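Local coordinates for protein putative Glycosidase (Bacteroides thetaiotaomicron, PDB 3R67) that is a putative bacterial glycosidase whose chain, rich in beta strands and poor in helix, belongs to the beta-fructosidase clan of beta-propeller proteins, at residues E8-A13 with L297-D302; Q333-Y338 with A349-F354. One frame throughout, in Å; residues are numbered along the deposited sequence.

Contact 1 (E8-A13 with L297-D302); sequences EFPDWA and LIDRLD. With EDO (1,2-ethanediol), chain F.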
ATOM      1  N   GLU A   8       4.057 -17.800 -19.512  1.00 56.14           N
ATOM      2  CA  GLU A   8       4.414 -16.467 -20.032  1.00 52.90           C
ATOM      3  C   GLU A   8       5.327 -15.763 -19.002  1.00 47.91           C
ATOM      4  O   GLU A   8       6.211 -14.979 -19.362  1.00 47.61           O
ATOM      5  CB  GLU A   8       3.135 -15.667 -20.315  1.00 54.15           C
ATOM      6  CG  GLU A   8       3.338 -14.355 -21.054  1.00 66.41           C
ATOM      7  CD  GLU A   8       2.034 -13.633 -21.334  1.00 96.55           C
ATOM      8  OE1 GLU A   8       1.285 -13.356 -20.367  1.00 92.67           O
ATOM      9  OE2 GLU A   8       1.764 -13.334 -22.520  1.00 96.50           O
ATOM     10  N   PHE A   9       5.053 -16.059 -17.715  1.00 36.35           N
ATOM     11  CA  PHE A   9       5.729 -15.700 -16.473  1.00 31.94           C
ATOM     12  C   PHE A   9       6.041 -16.984 -15.696  1.00 30.81           C
ATOM     13  O   PHE A   9       5.335 -17.977 -15.910  1.00 29.63           O
ATOM     14  CB  PHE A   9       4.855 -14.742 -15.627  1.00 32.52           C
ATOM     15  CG  PHE A   9       4.536 -13.368 -16.159  1.00 33.10           C
ATOM     16  CD1 PHE A   9       5.350 -12.285 -15.862  1.00 34.93           C
ATOM     17  CD2 PHE A   9       3.361 -13.135 -16.864  1.00 35.25           C
ATOM     18  CE1 PHE A   9       5.034 -11.008 -16.320  1.00 35.60           C
ATOM     19  CE2 PHE A   9       3.027 -11.849 -17.296  1.00 37.48           C
ATOM     20  CZ  PHE A   9       3.872 -10.796 -17.030  1.00 35.06           C
ATOM     21  N   PRO A  10       7.007 -17.026 -14.752  1.00 24.60           N
ATOM     22  CA  PRO A  10       7.235 -18.284 -14.008  1.00 24.57           C
ATOM     23  C   PRO A  10       5.982 -18.687 -13.224  1.00 24.94           C
ATOM     24  O   PRO A  10       5.206 -17.823 -12.842  1.00 23.34           O
ATOM     25  CB  PRO A  10       8.417 -17.960 -13.090  1.00 26.24           C
ATOM     26  CG  PRO A  10       8.525 -16.476 -13.094  1.00 29.68           C
ATOM     27  CD  PRO A  10       7.975 -15.984 -14.369  1.00 25.27           C
ATOM     28  N   ASP A  11       5.759 -19.988 -13.036  1.00 20.77           N
ATOM     29  CA  ASP A  11       4.544 -20.524 -12.425  1.00 20.53           C
ATOM     30  C   ASP A  11       4.379 -20.089 -10.947  1.00 25.55           C
ATOM     31  O   ASP A  11       3.259 -20.191 -10.441  1.00 25.59           O
ATOM     32  CB  ASP A  11       4.501 -22.060 -12.511  1.00 23.88           C
ATOM     33  CG  ASP A  11       5.548 -22.753 -11.676  1.00 39.94           C
ATOM     34  OD1 ASP A  11       6.754 -22.588 -11.977  1.00 40.84           O
ATOM     35  OD2 ASP A  11       5.169 -23.441 -10.702  1.00 49.44           O
ATOM     36  N   TRP A  12       5.440 -19.568 -10.269  1.00 22.22           N
ATOM     37  CA  TRP A  12       5.296 -19.067  -8.883  1.00 20.63           C
ATOM     38  C   TRP A  12       4.520 -17.720  -8.839  1.00 20.91           C
ATOM     39  O   TRP A  12       4.019 -17.327  -7.781  1.00 18.65           O
ATOM     40  CB  TRP A  12       6.660 -18.892  -8.182  1.00 19.08           C
ATOM     41  CG  TRP A  12       7.639 -17.962  -8.854  1.00 19.62           C
ATOM     42  CD1 TRP A  12       8.690 -18.322  -9.632  1.00 23.14           C
ATOM     43  CD2 TRP A  12       7.692 -16.528  -8.754  1.00 18.89           C
ATOM     44  NE1 TRP A  12       9.406 -17.212 -10.009  1.00 22.15           N
ATOM     45  CE2 TRP A  12       8.792 -16.095  -9.519  1.00 22.52           C
ATOM     46  CE3 TRP A  12       6.911 -15.562  -8.098  1.00 19.21           C
ATOM     47  CZ2 TRP A  12       9.117 -14.737  -9.670  1.00 21.13           C
ATOM     48  CZ3 TRP A  12       7.225 -14.222  -8.269  1.00 19.57           C
ATOM     49  CH2 TRP A  12       8.325 -13.822  -9.031  1.00 20.02           C
ATOM     50  N   ALA A  13       4.480 -16.996  -9.969  1.00 16.43           N
ATOM     51  CA  ALA A  13       3.858 -15.673 -10.065  1.00 14.40           C
ATOM     52  C   ALA A  13       2.361 -15.757 -10.210  1.00 18.11           C
ATOM     53  O   ALA A  13       1.836 -16.646 -10.876  1.00 18.67           O
ATOM     54  CB  ALA A  13       4.432 -14.921 -11.261  1.00 14.98           C
ATOM     55  N   LEU A 297      16.154 -13.572  -1.619  1.00 21.50           N
ATOM     56  CA  LEU A 297      15.445 -13.491  -2.894  1.00 19.44           C
ATOM     57  C   LEU A 297      15.702 -14.739  -3.726  1.00 23.39           C
ATOM     58  O   LEU A 297      16.862 -15.131  -3.917  1.00 24.55           O
ATOM     59  CB  LEU A 297      15.890 -12.226  -3.658  1.00 18.92           C
ATOM     60  CG  LEU A 297      15.190 -11.895  -4.990  1.00 22.34           C
ATOM     61  CD1 LEU A 297      13.714 -11.535  -4.785  1.00 21.18           C
ATOM     62  CD2 LEU A 297      15.856 -10.734  -5.646  1.00 24.97           C
ATOM     63  N   ILE A 298      14.624 -15.365  -4.229  1.00 18.48           N
ATOM     64  CA  ILE A 298      14.719 -16.566  -5.074  1.00 17.50           C
ATOM     65  C   ILE A 298      14.630 -16.140  -6.544  1.00 21.76           C
ATOM     66  O   ILE A 298      15.501 -16.490  -7.345  1.00 24.45           O
ATOM     67  CB  ILE A 298      13.639 -17.629  -4.725  1.00 20.27           C
ATOM     68  CG1 ILE A 298      13.710 -18.079  -3.232  1.00 20.37           C
ATOM     69  CG2 ILE A 298      13.744 -18.838  -5.686  1.00 22.05           C
ATOM     70  CD1 ILE A 298      12.469 -18.894  -2.760  1.00 23.59           C
ATOM     71  N   ASP A 299      13.578 -15.391  -6.898  1.00 14.64           N
ATOM     72  CA  ASP A 299      13.334 -14.977  -8.268  1.00 14.00           C
ATOM     73  C   ASP A 299      12.500 -13.676  -8.285  1.00 19.14           C
ATOM     74  O   ASP A 299      11.990 -13.235  -7.246  1.00 18.03           O
ATOM     75  CB  ASP A 299      12.628 -16.112  -9.045  1.00 16.18           C
ATOM     76  CG  ASP A 299      12.687 -15.991 -10.556  1.00 26.06           C
ATOM     77  OD1 ASP A 299      13.529 -15.195 -11.064  1.00 25.18           O
ATOM     78  OD2 ASP A 299      11.948 -16.734 -11.235  1.00 33.80           O
ATOM     79  N   ARG A 300      12.406 -13.046  -9.467  1.00 15.17           N
ATOM     80  CA  ARG A 300      11.773 -11.757  -9.692  1.00 13.65           C
ATOM     81  C   ARG A 300      11.343 -11.635 -11.150  1.00 16.19           C
ATOM     82  O   ARG A 300      12.000 -12.196 -12.024  1.00 16.88           O
ATOM     83  CB  ARG A 300      12.809 -10.685  -9.312  1.00 13.08           C
ATOM     84  CG  ARG A 300      12.389  -9.241  -9.347  1.00 16.65           C
ATOM     85  CD  ARG A 300      13.592  -8.500  -8.824  1.00 15.77           C
ATOM     86  NE  ARG A 300      13.436  -7.053  -8.841  1.00 12.14           N
ATOM     87  CZ  ARG A 300      14.412  -6.218  -8.542  1.00 23.98           C
ATOM     88  NH1 ARG A 300      15.620  -6.682  -8.239  1.00  8.83           N
ATOM     89  NH2 ARG A 300      14.207  -4.907  -8.585  1.00 15.41           N
ATOM     90  N   LEU A 301      10.225 -10.946 -11.413  1.00 12.77           N
ATOM     91  CA  LEU A 301       9.730 -10.752 -12.778  1.00 11.34           C
ATOM     92  C   LEU A 301      10.569  -9.696 -13.478  1.00 15.41           C
ATOM     93  O   LEU A 301      10.871  -8.667 -12.877  1.00 15.28           O
ATOM     94  CB  LEU A 301       8.244 -10.360 -12.789  1.00 10.41           C
ATOM     95  CG  LEU A 301       7.192 -11.314 -12.148  1.00 14.11           C
ATOM     96  CD1 LEU A 301       5.772 -10.788 -12.417  1.00 12.27           C
ATOM     97  CD2 LEU A 301       7.302 -12.763 -12.683  1.00 15.03           C
ATOM     98  N   ASP A 302      10.960  -9.947 -14.736  1.00 13.63           N
ATOM     99  CA  ASP A 302      11.775  -9.017 -15.530  1.00 13.74           C
ATOM    100  C   ASP A 302      10.867  -8.072 -16.348  1.00 19.79           C
ATOM    101  O   ASP A 302      11.323  -7.043 -16.865  1.00 18.98           O
ATOM    102  CB  ASP A 302      12.744  -9.794 -16.432  1.00 14.92           C
ATOM    103  CG  ASP A 302      13.826 -10.506 -15.615  1.00 25.99           C
ATOM    104  OD1 ASP A 302      14.015 -10.145 -14.421  1.00 24.77           O
ATOM    105  OD2 ASP A 302      14.502 -11.409 -16.172  1.00 36.14           O
TER
HETATM  106  C1  EDO F 383      18.195  -6.745  -5.982  1.00 30.15           C
HETATM  107  O1  EDO F 383      18.273  -5.950  -7.185  1.00 30.31           O
HETATM  108  C2  EDO F 383      19.516  -6.875  -5.219  1.00 28.69           C
HETATM  109  O2  EDO F 383      19.973  -5.602  -4.724  1.00 35.23           O
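L301 fills the tight part of this contact, its isobutyl group standing among four residues of the N-terminal segment E8-A13. CG lies beside its own backbone N and anti to the carbonyl carbon (chi1 -59°). The branch thereby sends L301 CD2 to within 3.7 Å of P10 CD, with F9 CD1, W12 CH2 and A13 CB also round it. The F9 ring crosses the leucine at about a right angle. A branched, purely apolar residue suits a pocket built of two rings, a proline and a methyl. The type I turn P10-A13, tied by A13 N to P10 O at 3.1 Å, folds P10, W12 and A13 round the same methyl, with F9 just before the turn; W12 takes the crowded chi1 of 58°, and its own ring carries A13 CB over one face.

The looser, partly exposed side lies at D299, which with I298 forms a classic beta bulge opposite L288 of strand 282-289. W12 NE1 donates to D299 OD2 at 2.9 Å, nearly straight at 161° and close to the indole plane, though from above the carboxylate plane. D299 OD1 takes a weak bond from R300 N. R300 turns away, extended, to a salt bridge with D242, and R300 NH1 donates a hydrogen bond to ethanediol O1. One directional bond thus holds the indole edge where apolar packing gives way, and the carboxylate, given two N-H donors, would probably stay ionised.

Contact 2 (Q333-Y338 with A349-F354); sequences QKWYLY and AVYDPF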
ATOM      1  N   GLN A 333     -12.906 -17.537  -2.662  1.00 19.29           N
ATOM      2  CA  GLN A 333     -11.940 -18.363  -3.409  1.00 19.85           C
ATOM      3  C   GLN A 333     -11.290 -17.634  -4.614  1.00 22.61           C
ATOM      4  O   GLN A 333     -10.788 -18.282  -5.541  1.00 23.65           O
ATOM      5  CB  GLN A 333     -12.591 -19.655  -3.913  1.00 22.52           C
ATOM      6  CG  GLN A 333     -13.272 -20.512  -2.828  1.00 53.01           C
ATOM      7  CD  GLN A 333     -12.676 -20.440  -1.440  1.00 85.28           C
ATOM      8  OE1 GLN A 333     -11.547 -20.856  -1.177  1.00 85.22           O
ATOM      9  NE2 GLN A 333     -13.407 -19.803  -0.542  1.00 78.39           N
ATOM     10  N   LYS A 334     -11.199 -16.310  -4.548  1.00 17.53           N
ATOM     11  CA  LYS A 334     -10.514 -15.496  -5.554  1.00 16.22           C
ATOM     12  C   LYS A 334      -9.697 -14.428  -4.853  1.00 19.00           C
ATOM     13  O   LYS A 334     -10.025 -14.070  -3.729  1.00 19.56           O
ATOM     14  CB  LYS A 334     -11.504 -14.863  -6.559  1.00 17.52           C
ATOM     15  CG  LYS A 334     -12.223 -15.859  -7.447  1.00 18.57           C
ATOM     16  CD  LYS A 334     -13.140 -15.136  -8.395  1.00 25.59           C
ATOM     17  CE  LYS A 334     -13.897 -16.080  -9.291  1.00 37.74           C
ATOM     18  NZ  LYS A 334     -14.829 -15.346 -10.188  1.00 41.74           N
ATOM     19  N   TRP A 335      -8.641 -13.924  -5.515  1.00 14.83           N
ATOM     20  CA  TRP A 335      -7.804 -12.842  -5.010  1.00 13.45           C
ATOM     21  C   TRP A 335      -8.189 -11.542  -5.677  1.00 16.56           C
ATOM     22  O   TRP A 335      -8.271 -11.475  -6.910  1.00 17.42           O
ATOM     23  CB  TRP A 335      -6.316 -13.137  -5.218  1.00 12.62           C
ATOM     24  CG  TRP A 335      -5.810 -14.233  -4.330  1.00 13.97           C
ATOM     25  CD1 TRP A 335      -5.715 -15.560  -4.630  1.00 16.92           C
ATOM     26  CD2 TRP A 335      -5.329 -14.086  -2.984  1.00 14.22           C
ATOM     27  NE1 TRP A 335      -5.196 -16.250  -3.556  1.00 16.39           N
ATOM     28  CE2 TRP A 335      -4.950 -15.369  -2.531  1.00 17.79           C
ATOM     29  CE3 TRP A 335      -5.175 -12.982  -2.111  1.00 15.02           C
ATOM     30  CZ2 TRP A 335      -4.426 -15.586  -1.242  1.00 17.38           C
ATOM     31  CZ3 TRP A 335      -4.655 -13.198  -0.834  1.00 16.16           C
ATOM     32  CH2 TRP A 335      -4.267 -14.481  -0.421  1.00 17.48           C
ATOM     33  N   TYR A 336      -8.458 -10.513  -4.850  1.00 11.68           N
ATOM     34  CA  TYR A 336      -8.863  -9.174  -5.287  1.00 11.25           C
ATOM     35  C   TYR A 336      -7.748  -8.201  -4.981  1.00 13.45           C
ATOM     36  O   TYR A 336      -7.350  -8.063  -3.829  1.00 14.02           O
ATOM     37  CB  TYR A 336     -10.190  -8.756  -4.608  1.00 11.60           C
ATOM     38  CG  TYR A 336     -11.353  -9.623  -5.031  1.00 13.31           C
ATOM     39  CD1 TYR A 336     -11.551 -10.882  -4.471  1.00 15.49           C
ATOM     40  CD2 TYR A 336     -12.248  -9.194  -6.004  1.00 14.14           C
ATOM     41  CE1 TYR A 336     -12.604 -11.692  -4.871  1.00 15.32           C
ATOM     42  CE2 TYR A 336     -13.320  -9.989  -6.394  1.00 16.09           C
ATOM     43  CZ  TYR A 336     -13.488 -11.245  -5.832  1.00 22.34           C
ATOM     44  OH  TYR A 336     -14.523 -12.057  -6.228  1.00 24.24           O
ATOM     45  N   LEU A 337      -7.216  -7.571  -6.028  1.00  9.27           N
ATOM     46  CA  LEU A 337      -6.098  -6.623  -5.960  1.00  7.70           C
ATOM     47  C   LEU A 337      -6.634  -5.208  -6.154  1.00 11.58           C
ATOM     48  O   LEU A 337      -7.216  -4.911  -7.204  1.00 11.19           O
ATOM     49  CB  LEU A 337      -5.044  -7.000  -7.035  1.00  6.93           C
ATOM     50  CG  LEU A 337      -3.714  -6.221  -7.042  1.00 11.48           C
ATOM     51  CD1 LEU A 337      -2.913  -6.478  -5.769  1.00 11.27           C
ATOM     52  CD2 LEU A 337      -2.866  -6.626  -8.220  1.00 14.28           C
ATOM     53  N   TYR A 338      -6.462  -4.352  -5.135  1.00  7.35           N
ATOM     54  CA  TYR A 338      -6.961  -2.977  -5.153  1.00  6.57           C
ATOM     55  C   TYR A 338      -5.805  -2.027  -5.384  1.00 10.88           C
ATOM     56  O   TYR A 338      -4.719  -2.212  -4.826  1.00 10.15           O
ATOM     57  CB  TYR A 338      -7.721  -2.647  -3.856  1.00  6.62           C
ATOM     58  CG  TYR A 338      -8.916  -3.559  -3.703  1.00  5.55           C
ATOM     59  CD1 TYR A 338     -10.131  -3.252  -4.302  1.00  6.17           C
ATOM     60  CD2 TYR A 338      -8.798  -4.787  -3.064  1.00  7.04           C
ATOM     61  CE1 TYR A 338     -11.224  -4.110  -4.196  1.00  7.26           C
ATOM     62  CE2 TYR A 338      -9.887  -5.643  -2.930  1.00  7.98           C
ATOM     63  CZ  TYR A 338     -11.088  -5.316  -3.524  1.00 12.79           C
ATOM     64  OH  TYR A 338     -12.138  -6.198  -3.445  1.00 14.15           O
ATOM     65  N   ALA A 349      -8.632  -5.626  -9.693  1.00 11.43           N
ATOM     66  CA  ALA A 349      -8.273  -6.717 -10.599  1.00 11.27           C
ATOM     67  C   ALA A 349      -8.517  -8.031  -9.854  1.00 16.01           C
ATOM     68  O   ALA A 349      -8.350  -8.073  -8.631  1.00 12.76           O
ATOM     69  CB  ALA A 349      -6.838  -6.588 -11.091  1.00 11.31           C
ATOM     70  N   VAL A 350      -8.976  -9.077 -10.557  1.00 15.31           N
ATOM     71  CA  VAL A 350      -9.320 -10.356  -9.926  1.00 15.27           C
ATOM     72  C   VAL A 350      -8.454 -11.461 -10.491  1.00 19.19           C
ATOM     73  O   VAL A 350      -8.258 -11.557 -11.708  1.00 18.62           O
ATOM     74  CB  VAL A 350     -10.835 -10.707 -10.102  1.00 20.44           C
ATOM     75  CG1 VAL A 350     -11.214 -11.978  -9.332  1.00 20.37           C
ATOM     76  CG2 VAL A 350     -11.744  -9.541  -9.678  1.00 19.55           C
ATOM     77  N   TYR A 351      -7.936 -12.300  -9.583  1.00 15.48           N
ATOM     78  CA  TYR A 351      -7.155 -13.478  -9.905  1.00 14.19           C
ATOM     79  C   TYR A 351      -7.863 -14.697  -9.336  1.00 17.75           C
ATOM     80  O   TYR A 351      -8.036 -14.807  -8.115  1.00 17.33           O
ATOM     81  CB  TYR A 351      -5.712 -13.350  -9.392  1.00 14.52           C
ATOM     82  CG  TYR A 351      -4.923 -14.634  -9.321  1.00 17.45           C
ATOM     83  CD1 TYR A 351      -4.605 -15.346 -10.475  1.00 20.57           C
ATOM     84  CD2 TYR A 351      -4.420 -15.096  -8.110  1.00 18.41           C
ATOM     85  CE1 TYR A 351      -3.887 -16.541 -10.415  1.00 21.32           C
ATOM     86  CE2 TYR A 351      -3.673 -16.274  -8.038  1.00 20.48           C
ATOM     87  CZ  TYR A 351      -3.407 -16.992  -9.199  1.00 28.80           C
ATOM     88  OH  TYR A 351      -2.689 -18.159  -9.163  1.00 34.38           O
ATOM     89  N   ASP A 352      -8.319 -15.584 -10.233  1.00 16.22           N
ATOM     90  CA  ASP A 352      -8.962 -16.841  -9.844  1.00 18.59           C
ATOM     91  C   ASP A 352      -7.892 -17.921  -9.886  1.00 24.75           C
ATOM     92  O   ASP A 352      -7.491 -18.310 -10.986  1.00 26.10           O
ATOM     93  CB  ASP A 352     -10.184 -17.180 -10.719  1.00 21.06           C
ATOM     94  CG  ASP A 352     -10.964 -18.412 -10.306  1.00 32.56           C
ATOM     95  OD1 ASP A 352     -10.507 -19.136  -9.386  1.00 35.94           O
ATOM     96  OD2 ASP A 352     -12.042 -18.644 -10.881  1.00 36.16           O
ATOM     97  N   PRO A 353      -7.357 -18.378  -8.718  1.00 20.48           N
ATOM     98  CA  PRO A 353      -6.277 -19.378  -8.776  1.00 21.22           C
ATOM     99  C   PRO A 353      -6.798 -20.774  -9.140  1.00 30.79           C
ATOM    100  O   PRO A 353      -5.982 -21.661  -9.367  1.00 33.25           O
ATOM    101  CB  PRO A 353      -5.669 -19.355  -7.366  1.00 21.91           C
ATOM    102  CG  PRO A 353      -6.659 -18.644  -6.484  1.00 24.80           C
ATOM    103  CD  PRO A 353      -7.706 -18.002  -7.324  1.00 20.46           C
ATOM    104  N   PHE A 354      -8.131 -20.957  -9.251  1.00 29.30           N
ATOM    105  CA  PHE A 354      -8.732 -22.254  -9.554  1.00 31.40           C
ATOM    106  C   PHE A 354      -9.474 -22.160 -10.908  1.00 38.36           C
ATOM    107  O   PHE A 354     -10.703 -22.253 -10.960  1.00 38.65           O
ATOM    108  CB  PHE A 354      -9.666 -22.681  -8.390  1.00 33.03           C
ATOM    109  CG  PHE A 354      -9.077 -22.446  -7.012  1.00 33.17           C
ATOM    110  CD1 PHE A 354      -8.050 -23.258  -6.525  1.00 35.10           C
ATOM    111  CD2 PHE A 354      -9.534 -21.393  -6.211  1.00 33.97           C
ATOM    112  CE1 PHE A 354      -7.496 -23.026  -5.258  1.00 36.16           C
ATOM    113  CE2 PHE A 354      -8.972 -21.150  -4.948  1.00 36.26           C
ATOM    114  CZ  PHE A 354      -7.965 -21.968  -4.475  1.00 35.04           C
TER
HETATM  115  O   HOH W   1     -12.446 -19.526  -7.431  1.00 26.37           O
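Four backbone hydrogen bonds join Q333-Y338 to A349-F354, two at each hydrogen-bonded pair. W335 and Y351 exchange N-H and C=O at 2.8 Å in both directions, and L337 with A349 repeats the pattern, L337 N to A349 O being almost perfectly straight (179°). Between them Y336 and V350 form a non-hydrogen-bonded pair, where V350 CA-H points at W335 O.

Apolar contacts divide between the two faces of the sheet. On the face of W335, L337, A349 and Y351, the W335 and Y351 rings lie side by side, their planes near parallel but slid apart so that they barely overlap; W335 CD1 meets Y351 CD2 at 3.7 Å. P353 CG comes to the edge of the indole, close to its plane, while P353 N lies over the centre of the Y351 ring. Aromatic residues at W335 and Y351 suit this part of the face, where W14 stacks on Y351 and meets W335. On the other face, beta-branched V350 is well accommodated in extended chain. Its CG2 touches Y336 CE2 at 3.7 Å, and its CG1 lies over the phenol face toward the rim and also meets K334 CD.

Polar contacts gather at the open end of the hairpin. K334 NZ remains 4.4 Å from D352 OD2, too far for a salt bridge. D352 OD1 accepts from F354 N at 3.0 Å in an Asx turn, and a water donates both to D352 OD1 and to Q333 O, bridging the segments where strand pairing ends.

Strands 334-341 and 345-351 thus form a beta hairpin and, with 323-331, three antiparallel strands; a backbone bond of V350 with Q18 adds the N-terminal chain at the edge, consistent with a blade of the beta-propeller fold.

How the contacts relate
Both contacts are partly buried, and their chemistry follows their place in the fold. Contact 2 is pairing within one sheet, between neighbouring strands of a hairpin, so main-chain bonds carry it and side chains add to both faces. Contact 1 joins parts of the chain far apart in sequence: an irregular N-terminal loop covers the end strand of another sheet, held by side chains and not by the main chain. The centre of contact 1 lies about 21 Å from the centre of the chain. The centre of contact 2 lies about 17 Å from the centre of the chain. The two contacts do not touch; just beyond 8-13, W14 reaches the aromatic face of contact 2.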